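Local coordinates for protein pyrrolysyl-tRNA synthetase (Desulfitobacterium hafniense, PDB 3DSQ) that probably charges its cognate tRNA with pyrrolysine at the expense of ATP, as a homodimeric class II aminoacyl-tRNA synthetase, at residues 20-25 against 51-56; 128-133 against 158-163; 165-170 against 267-272; 171-176 against 256-261. All coordinates share one frame; numbering follows the deposited sequence.

Contact 1 of 4, residues 20-25 against 51-56; sequences QRLKEL and HQLMSQ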
loop_
_atom_site.group_PDB
_atom_site.type_symbol
_atom_site.label_atom_id
_atom_site.label_comp_id
_atom_site.label_asym_id
_atom_site.label_seq_id
_atom_site.Cartn_x
_atom_site.Cartn_y
_atom_site.Cartn_z
ATOM N N GLN B 20 -18.762 -20.855 -9.847
ATOM C CA GLN B 20 -18.125 -19.624 -9.395
ATOM C C GLN B 20 -18.254 -19.439 -7.882
ATOM O O GLN B 20 -17.326 -18.981 -7.223
ATOM C CB GLN B 20 -18.736 -18.400 -10.089
ATOM C CG GLN B 20 -18.078 -17.094 -9.656
ATOM C CD GLN B 20 -18.771 -15.845 -10.195
ATOM O OE1 GLN B 20 -19.909 -15.531 -9.823
ATOM N NE2 GLN B 20 -18.080 -15.124 -11.070
ATOM N N ARG B 21 -19.426 -19.766 -7.352
ATOM C CA ARG B 21 -19.690 -19.648 -5.927
ATOM C C ARG B 21 -18.753 -20.579 -5.138
ATOM O O ARG B 21 -18.120 -20.172 -4.166
ATOM C CB ARG B 21 -21.164 -19.992 -5.656
ATOM C CG ARG B 21 -21.588 -19.943 -4.188
ATOM C CD ARG B 21 -21.167 -18.654 -3.511
ATOM N NE ARG B 21 -21.769 -18.504 -2.189
ATOM C CZ ARG B 21 -21.508 -17.503 -1.353
ATOM N NH1 ARG B 21 -20.646 -16.554 -1.694
ATOM N NH2 ARG B 21 -22.120 -17.446 -0.181
ATOM N N LEU B 22 -18.656 -21.825 -5.579
ATOM C CA LEU B 22 -17.797 -22.795 -4.924
ATOM C C LEU B 22 -16.343 -22.345 -4.986
ATOM O O LEU B 22 -15.560 -22.613 -4.068
ATOM C CB LEU B 22 -17.962 -24.170 -5.579
ATOM C CG LEU B 22 -19.367 -24.777 -5.435
ATOM C CD1 LEU B 22 -19.409 -26.123 -6.132
ATOM C CD2 LEU B 22 -19.741 -24.932 -3.952
ATOM N N LYS B 23 -15.982 -21.649 -6.064
ATOM C CA LYS B 23 -14.612 -21.168 -6.207
ATOM C C LYS B 23 -14.334 -20.033 -5.232
ATOM O O LYS B 23 -13.275 -19.993 -4.615
ATOM C CB LYS B 23 -14.335 -20.697 -7.640
ATOM C CG LYS B 23 -13.321 -21.552 -8.382
ATOM C CD LYS B 23 -12.672 -20.792 -9.541
ATOM C CE LYS B 23 -11.634 -21.657 -10.249
ATOM N NZ LYS B 23 -10.912 -20.906 -11.325
ATOM N N GLU B 24 -15.284 -19.113 -5.093
ATOM C CA GLU B 24 -15.127 -17.989 -4.171
ATOM C C GLU B 24 -14.982 -18.499 -2.739
ATOM O O GLU B 24 -14.354 -17.846 -1.894
ATOM C CB GLU B 24 -16.347 -17.078 -4.182
ATOM C CG GLU B 24 -16.814 -16.587 -5.533
ATOM C CD GLU B 24 -17.994 -15.649 -5.386
ATOM O OE1 GLU B 24 -18.892 -15.945 -4.568
ATOM O OE2 GLU B 24 -18.026 -14.622 -6.088
ATOM N N LEU B 25 -15.617 -19.635 -2.471
ATOM C CA LEU B 25 -15.582 -20.253 -1.154
ATOM C C LEU B 25 -14.399 -21.205 -1.033
ATOM O O LEU B 25 -14.299 -21.967 -0.073
ATOM C CB LEU B 25 -16.887 -21.011 -0.898
ATOM C CG LEU B 25 -18.134 -20.133 -0.930
ATOM C CD1 LEU B 25 -19.409 -20.960 -0.750
ATOM C CD2 LEU B 25 -18.003 -19.094 0.156
ATOM N N HIS B 51 -22.810 -24.780 2.098
ATOM C CA HIS B 51 -23.053 -24.663 3.531
ATOM C C HIS B 51 -21.804 -24.931 4.364
ATOM O O HIS B 51 -21.493 -24.178 5.279
ATOM C CB HIS B 51 -24.152 -25.636 3.958
ATOM C CG HIS B 51 -24.482 -25.560 5.415
ATOM N ND1 HIS B 51 -25.206 -24.518 5.960
ATOM C CD2 HIS B 51 -24.151 -26.371 6.448
ATOM C CE1 HIS B 51 -25.305 -24.691 7.265
ATOM N NE2 HIS B 51 -24.674 -25.807 7.587
ATOM N N GLN B 52 -21.108 -26.019 4.048
ATOM C CA GLN B 52 -19.885 -26.400 4.742
ATOM C C GLN B 52 -18.763 -25.399 4.467
ATOM O O GLN B 52 -17.965 -25.091 5.355
ATOM C CB GLN B 52 -19.441 -27.795 4.293
ATOM C CG GLN B 52 -18.065 -28.226 4.819
ATOM C CD GLN B 52 -18.029 -28.390 6.333
ATOM O OE1 GLN B 52 -18.785 -29.181 6.899
ATOM N NE2 GLN B 52 -17.146 -27.643 6.995
ATOM N N LEU B 53 -18.690 -24.894 3.236
ATOM C CA LEU B 53 -17.640 -23.932 2.906
ATOM C C LEU B 53 -17.886 -22.609 3.617
ATOM O O LEU B 53 -16.951 -21.966 4.096
ATOM C CB LEU B 53 -17.555 -23.711 1.388
ATOM C CG LEU B 53 -17.167 -24.950 0.572
ATOM C CD1 LEU B 53 -17.132 -24.616 -0.925
ATOM C CD2 LEU B 53 -15.817 -25.462 1.048
ATOM N N MET B 54 -19.143 -22.201 3.700
ATOM C CA MET B 54 -19.446 -20.948 4.376
ATOM C C MET B 54 -19.071 -21.075 5.847
ATOM O O MET B 54 -18.514 -20.147 6.441
ATOM C CB MET B 54 -20.924 -20.595 4.212
ATOM C CG MET B 54 -21.277 -20.234 2.765
ATOM S SD MET B 54 -23.030 -19.952 2.485
ATOM C CE MET B 54 -23.118 -18.251 2.557
ATOM N N SER B 55 -19.352 -22.243 6.418
ATOM C CA SER B 55 -19.039 -22.508 7.817
ATOM C C SER B 55 -17.536 -22.390 8.027
ATOM O O SER B 55 -17.082 -21.711 8.942
ATOM C CB SER B 55 -19.517 -23.914 8.208
ATOM O OG SER B 55 -19.149 -24.216 9.545
ATOM N N GLN B 56 -16.763 -23.057 7.178
ATOM C CA GLN B 56 -15.309 -22.997 7.276
ATOM C C GLN B 56 -14.819 -21.554 7.159
ATOM O O GLN B 56 -13.930 -21.129 7.895
ATOM C CB GLN B 56 -14.674 -23.860 6.186
ATOM C CG GLN B 56 -14.714 -25.348 6.496
ATOM C CD GLN B 56 -14.335 -26.209 5.307
ATOM O OE1 GLN B 56 -13.456 -25.855 4.517
ATOM N NE2 GLN B 56 -14.992 -27.360 5.181
#
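Leu25, the first residue past the end of helix 16-24, sets its CA 5.9 Å from the CA of Leu53 on helix 39-68. The contact is helix-to-helix packing in the N-terminal part of the chain. Leu25 and Leu53 carry most of it. Leu25 CB meets Leu53 CB at 3.6 Å, and the two side chains cross obliquely. Leu22 adds a second leucine, with its CD2 4.0 Å from CD1 of Leu53. On the other flank, Leu25 CD1 lies 4.0 Å from CG of Met54. The Met54 thioether then crosses the Arg21 side chain at about a right angle, with SD 3.8 Å from Arg21 NH2. Its methyl CE sits at the edge of the guanidinium, near the plane. Leu25 CD2 covers one face of this group, 4.1 Å above the plane and over its centre. Arg21 NE makes a salt bridge to Glu50, and NH1 a hydrogen bond to Asn286. Within the segment, NH1 also makes a weak, long salt-bridge contact to Glu24 OE1 at 3.4 Å. No hydrogen bond joins the two segments. They are held by apolar leucine and methionine packing, while the Arg21-Glu50 salt bridge adds a polar tie between the same two helices.

Contact 2 of 4, residues 128-133 against 158-163; sequences RPMLAP and CYRKES. With NA (sodium ion), chain D.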
loop_
_atom_site.group_PDB
_atom_site.type_symbol
_atom_site.label_atom_id
_atom_site.label_comp_id
_atom_site.label_asym_id
_atom_site.label_seq_id
_atom_site.Cartn_x
_atom_site.Cartn_y
_atom_site.Cartn_z
ATOM N N ARG B 128 1.925 3.202 -11.986
ATOM C CA ARG B 128 3.041 2.290 -12.204
ATOM C C ARG B 128 2.583 0.852 -12.415
ATOM O O ARG B 128 1.760 0.340 -11.666
ATOM C CB ARG B 128 4.019 2.340 -11.013
ATOM C CG ARG B 128 3.481 1.751 -9.712
ATOM C CD ARG B 128 4.464 1.963 -8.565
ATOM N NE ARG B 128 3.990 1.377 -7.312
ATOM C CZ ARG B 128 4.504 1.654 -6.116
ATOM N NH1 ARG B 128 5.509 2.524 -6.001
ATOM N NH2 ARG B 128 4.026 1.046 -5.038
ATOM N N PRO B 129 3.086 0.197 -13.474
ATOM C CA PRO B 129 2.729 -1.191 -13.763
ATOM C C PRO B 129 3.739 -2.098 -13.062
ATOM O O PRO B 129 3.520 -3.292 -12.923
ATOM C CB PRO B 129 2.856 -1.274 -15.282
ATOM C CG PRO B 129 4.022 -0.406 -15.539
ATOM C CD PRO B 129 3.753 0.809 -14.641
ATOM N N MET B 130 4.866 -1.519 -12.652
ATOM C CA MET B 130 5.904 -2.272 -11.961
ATOM C C MET B 130 6.734 -1.306 -11.127
ATOM O O MET B 130 6.597 -0.093 -11.257
ATOM C CB MET B 130 6.801 -3.027 -12.956
ATOM C CG MET B 130 7.865 -2.191 -13.640
ATOM S SD MET B 130 7.279 -1.252 -15.075
ATOM C CE MET B 130 7.778 -2.354 -16.387
ATOM N N LEU B 131 7.598 -1.847 -10.274
ATOM C CA LEU B 131 8.423 -1.031 -9.392
ATOM C C LEU B 131 9.779 -0.650 -9.971
ATOM O O LEU B 131 10.417 0.281 -9.495
ATOM C CB LEU B 131 8.642 -1.776 -8.067
ATOM C CG LEU B 131 7.403 -2.107 -7.238
ATOM C CD1 LEU B 131 7.822 -2.954 -6.039
ATOM C CD2 LEU B 131 6.715 -0.812 -6.782
ATOM N N ALA B 132 10.214 -1.369 -11.000
ATOM C CA ALA B 132 11.519 -1.137 -11.615
ATOM C C ALA B 132 11.949 0.306 -11.885
ATOM O O ALA B 132 12.941 0.772 -11.321
ATOM C CB ALA B 132 11.634 -1.960 -12.890
ATOM N N PRO B 133 11.214 1.038 -12.742
ATOM C CA PRO B 133 11.625 2.420 -13.013
ATOM C C PRO B 133 11.964 3.257 -11.789
ATOM O O PRO B 133 12.955 3.990 -11.784
ATOM C CB PRO B 133 10.453 2.989 -13.825
ATOM C CG PRO B 133 9.293 2.104 -13.473
ATOM C CD PRO B 133 9.921 0.735 -13.377
ATOM N N CYS B 158 0.916 -2.134 -7.579
ATOM C CA CYS B 158 1.205 -1.902 -8.984
ATOM C C CYS B 158 -0.119 -2.161 -9.685
ATOM O O CYS B 158 -1.004 -2.806 -9.123
ATOM C CB CYS B 158 2.308 -2.837 -9.499
ATOM S SG CYS B 158 3.964 -2.340 -8.926
ATOM N N TYR B 159 -0.255 -1.643 -10.901
ATOM C CA TYR B 159 -1.499 -1.754 -11.634
ATOM C C TYR B 159 -1.320 -2.086 -13.112
ATOM O O TYR B 159 -0.452 -1.533 -13.784
ATOM C CB TYR B 159 -2.261 -0.433 -11.554
ATOM C CG TYR B 159 -2.418 0.158 -10.175
ATOM C CD1 TYR B 159 -1.335 0.746 -9.510
ATOM C CD2 TYR B 159 -3.667 0.178 -9.550
ATOM C CE1 TYR B 159 -1.498 1.344 -8.262
ATOM C CE2 TYR B 159 -3.840 0.770 -8.306
ATOM C CZ TYR B 159 -2.761 1.354 -7.668
ATOM O OH TYR B 159 -2.963 1.997 -6.469
ATOM N N ARG B 160 -2.172 -2.970 -13.612
ATOM C CA ARG B 160 -2.148 -3.365 -15.019
ATOM C C ARG B 160 -3.580 -3.602 -15.476
ATOM O O ARG B 160 -4.370 -4.212 -14.754
ATOM C CB ARG B 160 -1.329 -4.641 -15.211
ATOM C CG ARG B 160 0.173 -4.450 -15.084
ATOM C CD ARG B 160 0.902 -5.790 -15.129
ATOM N NE ARG B 160 2.357 -5.645 -15.081
ATOM C CZ ARG B 160 3.108 -5.241 -16.104
ATOM N NH1 ARG B 160 2.542 -4.938 -17.268
ATOM N NH2 ARG B 160 4.425 -5.142 -15.966
ATOM N N LYS B 161 -3.919 -3.102 -16.662
ATOM C CA LYS B 161 -5.268 -3.278 -17.199
ATOM C C LYS B 161 -5.474 -4.731 -17.600
ATOM O O LYS B 161 -6.604 -5.214 -17.670
ATOM C CB LYS B 161 -5.501 -2.345 -18.391
ATOM C CG LYS B 161 -5.367 -0.877 -18.027
ATOM C CD LYS B 161 -6.094 0.045 -19.003
ATOM C CE LYS B 161 -5.457 0.050 -20.382
ATOM N NZ LYS B 161 -6.110 1.059 -21.275
ATOM N N GLU B 162 -4.373 -5.423 -17.875
ATOM C CA GLU B 162 -4.434 -6.834 -18.209
ATOM C C GLU B 162 -3.099 -7.525 -17.978
ATOM O O GLU B 162 -2.067 -6.872 -17.848
ATOM C CB GLU B 162 -4.898 -7.059 -19.645
ATOM C CG GLU B 162 -5.346 -8.505 -19.845
ATOM C CD GLU B 162 -6.179 -9.015 -18.662
ATOM O OE1 GLU B 162 -5.948 -10.161 -18.206
ATOM O OE2 GLU B 162 -7.066 -8.268 -18.186
ATOM N N SER B 163 -3.123 -8.851 -17.915
ATOM C CA SER B 163 -1.903 -9.610 -17.678
ATOM C C SER B 163 -1.976 -11.015 -18.256
ATOM O O SER B 163 -2.961 -11.394 -18.899
ATOM C CB SER B 163 -1.637 -9.715 -16.176
ATOM O OG SER B 163 -2.676 -10.438 -15.539
HETATM NA NA NA D . -2.215 -12.812 -13.793
#
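Arg128 O is approached by two successive residues of the other segment: it accepts the Tyr159 N-H at 2.9 Å and makes a weaker CA-H...O contact with Cys158. In return, the CA-H of Pro129 points at Tyr159 O, 3.2 Å from CA to O. The segment 158-163 ends the first strand of class II motif 2 and opens its loop. Arg160 turns one guanidinium face to Pro129 CB, which lies 4.0 Å above the plane and over its centre. Its chain is extended from CG to NE, which carries the guanidinium over Pro129, and it also packs on Phe172. An alanine at Arg160 would probably leave Pro129 CB without its flat cover and remove the packing on Phe172. Tyr159 OH bonds Thr96 of the second subunit, which places the contact near the dimer interface. Further along, Ser163 OG binds the sodium ion, with Gln164 and Gln167 completing the site. Cys158 SG touches Met130 CA at 3.6 Å and Leu131 CD2 at 3.8 Å. Arg128 is held by Thr157 O and Glu154, and Leu131 CD2 lies 3.4 Å above the plane of its guanidinium, over the centre.

Contact 3 of 4, residues 165-170 against 267-272; sequences GAQHLN and TQHVQS. With NA (sodium ion), chain D.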
loop_
_atom_site.group_PDB
_atom_site.type_symbol
_atom_site.label_atom_id
_atom_site.label_comp_id
_atom_site.label_asym_id
_atom_site.label_seq_id
_atom_site.Cartn_x
_atom_site.Cartn_y
_atom_site.Cartn_z
ATOM N N GLY B 165 -1.410 -15.324 -17.525
ATOM C CA GLY B 165 -2.107 -16.210 -16.610
ATOM C C GLY B 165 -3.608 -16.240 -16.827
ATOM O O GLY B 165 -4.160 -15.411 -17.555
ATOM N N ALA B 166 -4.273 -17.192 -16.182
ATOM C CA ALA B 166 -5.715 -17.341 -16.318
ATOM C C ALA B 166 -6.530 -16.333 -15.505
ATOM O O ALA B 166 -7.722 -16.152 -15.756
ATOM C CB ALA B 166 -6.119 -18.754 -15.941
ATOM N N GLN B 167 -5.900 -15.681 -14.533
ATOM C CA GLN B 167 -6.606 -14.705 -13.709
ATOM C C GLN B 167 -5.955 -13.331 -13.805
ATOM O O GLN B 167 -4.820 -13.212 -14.261
ATOM C CB GLN B 167 -6.641 -15.170 -12.250
ATOM C CG GLN B 167 -7.409 -16.463 -12.038
ATOM C CD GLN B 167 -7.581 -16.812 -10.569
ATOM O OE1 GLN B 167 -8.247 -16.097 -9.824
ATOM N NE2 GLN B 167 -6.974 -17.915 -10.148
ATOM N N HIS B 168 -6.674 -12.295 -13.377
ATOM C CA HIS B 168 -6.146 -10.934 -13.438
ATOM C C HIS B 168 -6.528 -10.055 -12.248
ATOM O O HIS B 168 -7.652 -10.113 -11.748
ATOM C CB HIS B 168 -6.628 -10.242 -14.722
ATOM C CG HIS B 168 -6.182 -8.813 -14.842
ATOM N ND1 HIS B 168 -4.894 -8.463 -15.184
ATOM C CD2 HIS B 168 -6.837 -7.650 -14.608
ATOM C CE1 HIS B 168 -4.773 -7.147 -15.152
ATOM N NE2 HIS B 168 -5.938 -6.629 -14.807
ATOM N N LEU B 169 -5.576 -9.241 -11.801
ATOM C CA LEU B 169 -5.799 -8.286 -10.718
ATOM C C LEU B 169 -5.411 -6.921 -11.282
ATOM O O LEU B 169 -4.296 -6.756 -11.773
ATOM C CB LEU B 169 -4.904 -8.590 -9.509
ATOM C CG LEU B 169 -5.267 -9.728 -8.537
ATOM C CD1 LEU B 169 -4.228 -9.771 -7.423
ATOM C CD2 LEU B 169 -6.650 -9.502 -7.945
ATOM N N ASN B 170 -6.317 -5.948 -11.250
ATOM C CA ASN B 170 -5.966 -4.618 -11.742
ATOM C C ASN B 170 -5.013 -3.996 -10.740
ATOM O O ASN B 170 -4.130 -3.237 -11.109
ATOM C CB ASN B 170 -7.198 -3.716 -11.878
ATOM C CG ASN B 170 -8.103 -4.133 -13.020
ATOM O OD1 ASN B 170 -7.637 -4.551 -14.080
ATOM N ND2 ASN B 170 -9.402 -4.012 -12.810
ATOM N N THR B 267 -5.632 -21.565 -2.521
ATOM C CA THR B 267 -6.983 -21.045 -2.670
ATOM C C THR B 267 -7.357 -21.008 -4.150
ATOM O O THR B 267 -6.505 -21.208 -5.004
ATOM C CB THR B 267 -7.117 -19.645 -2.052
ATOM O OG1 THR B 267 -6.052 -18.809 -2.514
ATOM C CG2 THR B 267 -7.073 -19.734 -0.526
ATOM N N GLN B 268 -8.624 -20.750 -4.458
ATOM C CA GLN B 268 -9.075 -20.750 -5.852
ATOM C C GLN B 268 -8.947 -19.443 -6.624
ATOM O O GLN B 268 -8.464 -19.438 -7.754
ATOM C CB GLN B 268 -10.523 -21.235 -5.933
ATOM C CG GLN B 268 -10.698 -22.718 -5.678
ATOM C CD GLN B 268 -10.032 -23.567 -6.741
ATOM O OE1 GLN B 268 -10.009 -23.209 -7.922
ATOM N NE2 GLN B 268 -9.505 -24.711 -6.333
ATOM N N HIS B 269 -9.394 -18.344 -6.031
ATOM C CA HIS B 269 -9.309 -17.047 -6.692
ATOM C C HIS B 269 -8.132 -16.239 -6.156
ATOM O O HIS B 269 -7.907 -16.171 -4.942
ATOM C CB HIS B 269 -10.597 -16.243 -6.483
ATOM C CG HIS B 269 -11.753 -16.702 -7.319
ATOM N ND1 HIS B 269 -11.612 -17.124 -8.625
ATOM C CD2 HIS B 269 -13.084 -16.718 -7.061
ATOM C CE1 HIS B 269 -12.805 -17.377 -9.134
ATOM N NE2 HIS B 269 -13.714 -17.137 -8.207
ATOM N N VAL B 270 -7.380 -15.613 -7.056
ATOM C CA VAL B 270 -6.246 -14.809 -6.616
ATOM C C VAL B 270 -6.793 -13.575 -5.885
ATOM O O VAL B 270 -6.077 -12.917 -5.119
ATOM C CB VAL B 270 -5.359 -14.377 -7.816
ATOM C CG1 VAL B 270 -6.088 -13.336 -8.663
ATOM C CG2 VAL B 270 -4.014 -13.845 -7.309
ATOM N N GLN B 271 -8.068 -13.274 -6.126
ATOM C CA GLN B 271 -8.730 -12.134 -5.487
ATOM C C GLN B 271 -8.952 -12.383 -3.998
ATOM O O GLN B 271 -9.034 -11.446 -3.210
ATOM C CB GLN B 271 -10.107 -11.868 -6.114
ATOM C CG GLN B 271 -10.128 -11.210 -7.497
ATOM C CD GLN B 271 -9.698 -12.142 -8.622
ATOM O OE1 GLN B 271 -9.738 -13.370 -8.488
ATOM N NE2 GLN B 271 -9.299 -11.555 -9.750
ATOM N N SER B 272 -9.073 -13.650 -3.617
ATOM C CA SER B 272 -9.320 -14.001 -2.223
ATOM C C SER B 272 -8.447 -13.272 -1.183
ATOM O O SER B 272 -8.903 -12.970 -0.083
ATOM C CB SER B 272 -9.205 -15.521 -2.061
ATOM O OG SER B 272 -8.524 -15.853 -0.875
HETATM NA NA NA D . -2.215 -12.812 -13.793
HETATM O O HOH W 1 -10.311 -14.866 -10.645
HETATM O O HOH W 2 -9.618 -13.219 -12.617
#
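Gln167 spends both ends of its side-chain amide on the backbone of 267-272. Its OE1 accepts the Val270 N-H at 2.9 Å, nearly straight at 169°, with the donor tilted 33° from the carbonyl plane. Its NE2 donates to Gln268 O at 3.2 Å, a more bent bond. The chain is extended beyond CG (chi2 -173°), which carries the amide to the backbone of 268-270. OE1 has a second donor, a water that also donates to Gln271 OE1 at 2.7 Å. That water mediates between two acceptors that do not bond each other. An alanine at Gln167 would probably leave Val270 N and Gln268 O without these mates. The segment 165-170 belongs to the motif 2 loop of class II synthetases, and 267-272 follows the motif 3 helix. Another water accepts from His168 N at 3.2 Å and weakly from Gln271 NE2. His168 O is close to that NE2 but at a poor angle, and no bond forms. In the His168 ring, ND1 bonds Ser163 OG and NE2 makes a weak bond to Arg160 O. Beside the polar contacts, Leu169 and Val270 meet tip to tip, CG to CG1 at 3.7 Å. Gln271 slides past Leu169 in the opposite direction. Gln167 O binds the sodium ion at 2.7 Å, together with Ser163 and Gln164.

Contact 4 of 4, residues 171-176 against 256-261; sequences EFTMLN and GLERLL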
loop_
_atom_site.group_PDB
_atom_site.type_symbol
_atom_site.label_atom_id
_atom_site.label_comp_id
_atom_site.label_asym_id
_atom_site.label_seq_id
_atom_site.Cartn_x
_atom_site.Cartn_y
_atom_site.Cartn_z
ATOM N N GLU B 171 -5.216 -4.315 -9.464
ATOM C CA GLU B 171 -4.368 -3.810 -8.381
ATOM C C GLU B 171 -3.655 -5.008 -7.770
ATOM O O GLU B 171 -4.302 -5.921 -7.294
ATOM C CB GLU B 171 -5.210 -3.156 -7.275
ATOM C CG GLU B 171 -6.049 -1.988 -7.708
ATOM C CD GLU B 171 -6.688 -1.269 -6.541
ATOM O OE1 GLU B 171 -5.959 -0.896 -5.600
ATOM O OE2 GLU B 171 -7.919 -1.067 -6.573
ATOM N N PHE B 172 -2.332 -5.003 -7.781
ATOM C CA PHE B 172 -1.590 -6.106 -7.209
ATOM C C PHE B 172 -0.388 -5.588 -6.417
ATOM O O PHE B 172 0.065 -4.452 -6.602
ATOM C CB PHE B 172 -1.193 -7.120 -8.302
ATOM C CG PHE B 172 -0.421 -6.526 -9.468
ATOM C CD1 PHE B 172 0.968 -6.554 -9.482
ATOM C CD2 PHE B 172 -1.090 -5.957 -10.558
ATOM C CE1 PHE B 172 1.696 -6.029 -10.558
ATOM C CE2 PHE B 172 -0.373 -5.422 -11.651
ATOM C CZ PHE B 172 1.015 -5.457 -11.655
ATOM N N THR B 173 0.098 -6.415 -5.502
ATOM C CA THR B 173 1.214 -6.034 -4.654
ATOM C C THR B 173 2.473 -6.730 -5.128
ATOM O O THR B 173 2.509 -7.954 -5.267
ATOM C CB THR B 173 0.947 -6.423 -3.183
ATOM O OG1 THR B 173 -0.396 -6.061 -2.825
ATOM C CG2 THR B 173 1.925 -5.700 -2.246
ATOM N N MET B 174 3.506 -5.937 -5.374
ATOM C CA MET B 174 4.785 -6.447 -5.826
ATOM C C MET B 174 5.848 -6.212 -4.778
ATOM O O MET B 174 5.845 -5.188 -4.091
ATOM C CB MET B 174 5.250 -5.741 -7.110
ATOM C CG MET B 174 4.500 -6.133 -8.366
ATOM S SD MET B 174 4.699 -7.876 -8.782
ATOM C CE MET B 174 3.155 -8.455 -8.269
ATOM N N LEU B 175 6.732 -7.196 -4.660
ATOM C CA LEU B 175 7.883 -7.130 -3.780
ATOM C C LEU B 175 8.991 -7.174 -4.817
ATOM O O LEU B 175 9.002 -8.050 -5.674
ATOM C CB LEU B 175 7.996 -8.364 -2.878
ATOM C CG LEU B 175 9.436 -8.693 -2.422
ATOM C CD1 LEU B 175 10.028 -7.526 -1.650
ATOM C CD2 LEU B 175 9.445 -9.959 -1.569
ATOM N N ASN B 176 9.901 -6.219 -4.776
ATOM C CA ASN B 176 10.984 -6.232 -5.736
ATOM C C ASN B 176 12.236 -5.923 -4.959
ATOM O O ASN B 176 12.398 -4.808 -4.489
ATOM C CB ASN B 176 10.774 -5.170 -6.819
ATOM C CG ASN B 176 11.718 -5.342 -7.994
ATOM O OD1 ASN B 176 12.895 -5.671 -7.824
ATOM N ND2 ASN B 176 11.208 -5.108 -9.197
ATOM N N GLY B 256 4.851 -11.501 -6.930
ATOM C CA GLY B 256 3.471 -11.053 -6.856
ATOM C C GLY B 256 3.003 -11.671 -5.545
ATOM O O GLY B 256 2.915 -12.880 -5.456
ATOM N N LEU B 257 2.726 -10.863 -4.523
ATOM C CA LEU B 257 2.332 -11.416 -3.226
ATOM C C LEU B 257 0.983 -12.131 -3.175
ATOM O O LEU B 257 0.858 -13.157 -2.493
ATOM C CB LEU B 257 2.390 -10.329 -2.139
ATOM C CG LEU B 257 3.765 -9.683 -1.945
ATOM C CD1 LEU B 257 3.764 -8.866 -0.668
ATOM C CD2 LEU B 257 4.860 -10.757 -1.885
ATOM N N GLU B 258 -0.025 -11.603 -3.870
ATOM C CA GLU B 258 -1.326 -12.263 -3.867
ATOM C C GLU B 258 -1.164 -13.626 -4.520
ATOM O O GLU B 258 -1.728 -14.621 -4.062
ATOM C CB GLU B 258 -2.394 -11.456 -4.631
ATOM C CG GLU B 258 -2.801 -10.119 -3.996
ATOM C CD GLU B 258 -1.829 -9.000 -4.319
ATOM O OE1 GLU B 258 -0.896 -9.245 -5.110
ATOM O OE2 GLU B 258 -1.998 -7.877 -3.792
ATOM N N ARG B 259 -0.379 -13.675 -5.589
ATOM C CA ARG B 259 -0.158 -14.933 -6.279
ATOM C C ARG B 259 0.616 -15.900 -5.377
ATOM O O ARG B 259 0.346 -17.097 -5.365
ATOM C CB ARG B 259 0.597 -14.699 -7.588
ATOM C CG ARG B 259 0.842 -15.973 -8.359
ATOM C CD ARG B 259 1.408 -15.714 -9.744
ATOM N NE ARG B 259 1.707 -16.975 -10.418
ATOM C CZ ARG B 259 2.112 -17.079 -11.681
ATOM N NH1 ARG B 259 2.271 -15.990 -12.423
ATOM N NH2 ARG B 259 2.358 -18.278 -12.201
ATOM N N LEU B 260 1.582 -15.376 -4.631
ATOM C CA LEU B 260 2.351 -16.206 -3.712
ATOM C C LEU B 260 1.383 -16.795 -2.701
ATOM O O LEU B 260 1.378 -18.000 -2.464
ATOM C CB LEU B 260 3.400 -15.380 -2.956
ATOM C CG LEU B 260 4.817 -15.163 -3.500
ATOM C CD1 LEU B 260 5.688 -14.662 -2.350
ATOM C CD2 LEU B 260 5.410 -16.459 -4.042
ATOM N N LEU B 261 0.559 -15.932 -2.110
ATOM C CA LEU B 261 -0.417 -16.370 -1.118
ATOM C C LEU B 261 -1.375 -17.420 -1.651
ATOM O O LEU B 261 -1.677 -18.400 -0.960
ATOM C CB LEU B 261 -1.220 -15.177 -0.583
ATOM C CG LEU B 261 -0.458 -14.288 0.398
ATOM C CD1 LEU B 261 -1.292 -13.088 0.741
ATOM C CD2 LEU B 261 -0.096 -15.080 1.659
HETATM O O HOH W 3 -4.443 -6.413 -4.655
#
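Thr173, Leu257 and Glu258 carry this contact, where strand 171-180 meets the start of helix 257-265. The short strand and helix axes lie at 89°, 7.7 Å apart at closest approach. This is the strand-to-helix turn of class II motif 3 set against the second strand of motif 2. Thr173 is gripped twice by Glu258. Its N donates to OE1 of Glu258 at 3.0 Å, almost straight at 172° and on the syn lone pair; a weak second branch goes to OE2. Its OG1 donates to Glu258 OE2 at 2.6 Å, on the syn side but 27° out of the carboxylate plane. A bend at chi2 of Glu258 turns CD toward Thr173. Leu257 returns a backbone bond, N to Thr173 O at 3.0 Å. Its CD1 lies 4.0 Å from Thr173 CG2, and its CD2 is 4.1 Å from Leu175 CB. Gly256, at the N-cap, pairs with Met174 in an antiparallel non-hydrogen-bonded bridge. A water donates to both Glu258 OE2 and Glu171 O. The neighbouring strand 250-256 stops at Gly256, and the carboxylate appears to stand in for the missing strand carbonyl at Thr173 N. Its several donors should hold this buried acid in place and fix the helix start to the sheet.

In the fold
Along the chain contact 1 closes first and contact 2 follows; contact 4 is nested inside the loop closed by contact 3. Contact 1 belongs to the N-terminal helices, its centre 31 Å from that of contact 2. It still touches contact 3, where Lys23 and Glu24 pack on Gln268 and His269. Contacts 2, 3 and 4 lie in the class II core. Strands 150-159 and 171-180, neighbours in the main sheet, link contacts 2 and 4, whose centres are 11 Å apart. Contacts 2 and 3 share the sodium site on the loop between those strands. Contacts 3 and 4 join motif 2 to motif 3, consistent with a class II active-site framework.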